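Local coordinates for hypothetical protein PH0435 (Pyrococcus horikoshii, PDB 2YV4) that is of uncertain function but carries a Sua5 C-terminal domain, and probably takes part in threonylcarbamoyl-AMP synthesis for tRNA modification as in related Sua5 proteins, at residues K17-I20 and T21-K25; L86-A89 and V90-L94. All blocks are in the same frame, centred on the assembly; numbering follows the deposited sequence.

Contact 1: residues K17-I20 and T21-K25; sequences KGKI and TELVK
Lys17 O is gripped by two donors from Thr21, one turn further along helix 13-29. Thr21 OG1 donates to Lys17 O at 2.7 Å and Thr21 N to the same Lys17 O at 3.1 Å, from opposite faces of its carbonyl plane. Thr21 OG1 can fold back on this carbonyl because it sits beside its own backbone N (chi1 -56°). The Lys17 side chain leads away from this turn, its NZ forming a salt bridge with Glu40. Gly18 O takes the next helical bond, from Glu22 N, and Glu22 CB rests near the same oxygen. Lys19 makes the salt bridge between the two segments: Lys19 NZ and Glu22 OE2 are 3.1 Å apart, i to i+3, the ammonium meeting the syn side of the carboxylate 24° out of its plane. The two side chains lie alongside each other and point the same way; Lys19 bends at chi2 and chi3, bringing CD and CE close to OE2 as well. A leucine in place of Lys19 would probably leave Glu22 without this positive mate while Glu26, another carboxylate, stays close by. Leu23 N donates to Lys19 O at 2.9 Å. Leu23 CG packs near that oxygen. Helix 13-29 packs against one face of the parallel sheet of this alpha/beta domain, and Ile20 looks into that interface, touching Val9, Val36 and Ile77 on three strands. Ile20 O in turn receives Val24 N at 2.9 Å, nearly straight at 170°. Val24 CG2 lies obliquely beyond Ile20 O at 3.4 Å. Sheetward, the methyls Ile20 CG2 and Val24 CG2 meet at 4.2 Å, their side chains crossing at a slant above strands 34-38 and 75-81.

Contact 2: residues L86-A89 and V90-L94; sequences LGLA and VMNRL
Four successive i to i+4 hydrogen bonds, Val90 N to Leu86 O through Arg93 N to Ala89 O, wind residues 86-93 into a short regular helix, the last of them at 2.9 Å. With Val90 CG1 anti to the backbone N (chi1 169°), Val90 CG2 is left beside that N and comes within 3.2 Å of Leu86 O. On the exposed side Leu88 and Asn92 pack across one turn: the methyl Leu88 CD1 approaches the amide at 3.6 Å from Asn92 ND2 and 3.7 Å from Asn92 OD1, a plain van der Waals touch. Leu88 O, which accepts the backbone Asn92 N, also lies over the face of the Asn92 side-chain amide, 3.2 Å from Asn92 CG. The selenomethionine at Met91 rests its CG near Gly87 O, and its side chain then runs off to Glu10 and Tyr100. Ala89 turns its small CB to Val54 and Val57 of helix 54-70, while Arg93 makes a cation-pi contact with Phe62 there. With Val90 on Ala78 of strand 75-81, this is the packing of a helix against both a sheet and a neighbouring helix in a three-layer alpha/beta fold.

How the contacts relate
From the N terminus, strand 5-11 leads into helix 13-29, where contact 1 spans consecutive turns of one helix. The chain then builds strands 34-38 and 46-49, helix 54-70 and strand 75-81 before contact 2 forms in helix 86-93, ahead of the last strand 101-104. Each contact is local and closes no long loop; they follow in series, neither nesting nor crossing. Contact 1 and contact 2 lie on opposite sides of the chain's centre, the centres of contacts 1 and 2 about 19 Å apart and their nearest atoms about 9 Å apart. Strands 5-11 and 75-81 are shared neighbours, so both helices pack onto the middle of the same parallel sheet.

Contact 1: residues K17-I20 and T21-K25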
# COMPACT_ATOMS: atom_id res chain seq x y z
N LYS A 17 -7.86 -7.41 -1.50
CA LYS A 17 -7.13 -7.93 -2.65
C LYS A 17 -7.80 -7.56 -3.97
O LYS A 17 -7.13 -7.19 -4.93
CB LYS A 17 -6.98 -9.45 -2.53
CG LYS A 17 -5.99 -9.87 -1.44
CD LYS A 17 -5.72 -11.37 -1.46
CE LYS A 17 -4.68 -11.75 -0.40
NZ LYS A 17 -3.35 -11.14 -0.65
N GLY A 18 -9.13 -7.66 -4.01
CA GLY A 18 -9.85 -7.31 -5.22
C GLY A 18 -9.80 -5.81 -5.52
O GLY A 18 -9.66 -5.40 -6.67
N LYS A 19 -9.92 -5.00 -4.47
CA LYS A 19 -9.89 -3.55 -4.64
C LYS A 19 -8.51 -3.08 -5.12
O LYS A 19 -8.41 -2.27 -6.04
CB LYS A 19 -10.26 -2.87 -3.32
CG LYS A 19 -10.19 -1.34 -3.34
CD LYS A 19 -11.13 -0.71 -4.38
CE LYS A 19 -12.59 -0.99 -4.07
NZ LYS A 19 -13.48 -0.27 -5.03
N ILE A 20 -7.45 -3.59 -4.50
CA ILE A 20 -6.10 -3.20 -4.91
C ILE A 20 -5.86 -3.57 -6.38
O ILE A 20 -5.34 -2.76 -7.15
CB ILE A 20 -5.02 -3.86 -4.02
CG1 ILE A 20 -5.11 -3.30 -2.60
CG2 ILE A 20 -3.62 -3.60 -4.61
CD1 ILE A 20 -4.14 -3.90 -1.63
N THR A 21 -6.22 -4.79 -6.75
CA THR A 21 -6.05 -5.25 -8.13
C THR A 21 -6.71 -4.25 -9.08
O THR A 21 -6.13 -3.86 -10.10
CB THR A 21 -6.70 -6.62 -8.34
OG1 THR A 21 -6.16 -7.55 -7.39
CG2 THR A 21 -6.43 -7.13 -9.76
N GLU A 22 -7.91 -3.82 -8.71
CA GLU A 22 -8.69 -2.87 -9.49
C GLU A 22 -7.99 -1.52 -9.61
O GLU A 22 -7.85 -0.98 -10.71
CB GLU A 22 -10.07 -2.67 -8.85
CG GLU A 22 -10.98 -1.68 -9.56
CD GLU A 22 -12.18 -1.26 -8.72
OE1 GLU A 22 -13.06 -0.55 -9.24
OE2 GLU A 22 -12.24 -1.65 -7.53
N LEU A 23 -7.55 -0.98 -8.48
CA LEU A 23 -6.87 0.31 -8.46
C LEU A 23 -5.57 0.34 -9.27
O LEU A 23 -5.30 1.31 -9.98
CB LEU A 23 -6.56 0.74 -7.01
CG LEU A 23 -7.73 1.27 -6.18
CD1 LEU A 23 -7.28 1.50 -4.75
CD2 LEU A 23 -8.26 2.57 -6.79
N VAL A 24 -4.77 -0.72 -9.16
CA VAL A 24 -3.53 -0.80 -9.91
C VAL A 24 -3.82 -0.65 -11.41
O VAL A 24 -3.20 0.18 -12.09
CB VAL A 24 -2.80 -2.13 -9.64
CG1 VAL A 24 -1.70 -2.37 -10.67
CG2 VAL A 24 -2.20 -2.11 -8.23
N LYS A 25 -4.76 -1.43 -11.92
CA LYS A 25 -5.11 -1.35 -13.33
C LYS A 25 -5.55 0.07 -13.68
O LYS A 25 -5.13 0.63 -14.69
CB LYS A 25 -6.23 -2.33 -13.66
CG LYS A 25 -5.80 -3.78 -13.66
CD LYS A 25 -7.01 -4.69 -13.79
CE LYS A 25 -6.62 -6.15 -13.68
NZ LYS A 25 -7.82 -7.03 -13.72

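Contact 2: residues L86-A89 and V90-L94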
# COMPACT_ATOMS: atom_id res chain seq x y z
N LEU A 86 -3.50 -5.37 10.79
CA LEU A 86 -2.49 -4.77 9.92
C LEU A 86 -2.89 -3.37 9.43
O LEU A 86 -2.07 -2.45 9.45
CB LEU A 86 -2.20 -5.68 8.73
CG LEU A 86 -1.76 -7.11 9.08
CD1 LEU A 86 -1.22 -7.80 7.84
CD2 LEU A 86 -0.68 -7.07 10.17
N GLY A 87 -4.14 -3.22 9.00
CA GLY A 87 -4.61 -1.93 8.52
C GLY A 87 -4.49 -0.83 9.57
O GLY A 87 -4.04 0.28 9.27
N LEU A 88 -4.90 -1.13 10.79
CA LEU A 88 -4.81 -0.15 11.87
C LEU A 88 -3.34 0.23 12.10
O LEU A 88 -3.02 1.41 12.28
CB LEU A 88 -5.41 -0.69 13.16
CG LEU A 88 -5.16 0.14 14.42
CD1 LEU A 88 -5.62 1.58 14.19
CD2 LEU A 88 -5.90 -0.48 15.60
N ALA A 89 -2.46 -0.77 12.10
CA ALA A 89 -1.04 -0.53 12.31
C ALA A 89 -0.49 0.36 11.20
O ALA A 89 0.32 1.25 11.46
CB ALA A 89 -0.27 -1.85 12.35
N VAL A 90 -0.92 0.11 9.97
CA VAL A 90 -0.47 0.92 8.83
C VAL A 90 -0.83 2.38 9.06
O VAL A 90 0.01 3.27 8.94
CB VAL A 90 -1.12 0.45 7.50
CG1 VAL A 90 -0.84 1.47 6.40
CG2 VAL A 90 -0.55 -0.91 7.10
N MSE A 91 -2.10 2.63 9.40
CA MSE A 91 -2.55 4.00 9.64
C MSE A 91 -1.81 4.64 10.81
O MSE A 91 -1.44 5.81 10.75
CB MSE A 91 -4.07 4.03 9.87
CG MSE A 91 -4.91 3.72 8.62
SE MSE A 91 -6.81 4.14 8.82
CE MSE A 91 -6.58 5.96 9.33
N ASN A 92 -1.59 3.88 11.88
CA ASN A 92 -0.87 4.40 13.04
C ASN A 92 0.53 4.86 12.66
O ASN A 92 0.94 5.98 12.98
CB ASN A 92 -0.78 3.34 14.14
CG ASN A 92 -2.10 3.13 14.86
OD1 ASN A 92 -2.28 2.16 15.59
ND2 ASN A 92 -3.04 4.05 14.65
N ARG A 93 1.28 3.99 11.98
CA ARG A 93 2.64 4.32 11.56
C ARG A 93 2.63 5.46 10.53
O ARG A 93 3.64 6.15 10.35
CB ARG A 93 3.31 3.08 10.96
CG ARG A 93 4.72 3.30 10.43
CD ARG A 93 5.68 3.74 11.52
NE ARG A 93 7.05 3.86 11.01
CZ ARG A 93 8.06 4.38 11.69
NH1 ARG A 93 7.87 4.86 12.92
NH2 ARG A 93 9.27 4.44 11.15
N LEU A 94 1.49 5.65 9.88
CA LEU A 94 1.34 6.69 8.87
C LEU A 94 0.93 8.02 9.49
O LEU A 94 0.97 9.05 8.83
CB LEU A 94 0.30 6.25 7.84
CG LEU A 94 0.73 6.19 6.37
CD1 LEU A 94 2.15 5.67 6.22
CD2 LEU A 94 -0.25 5.30 5.62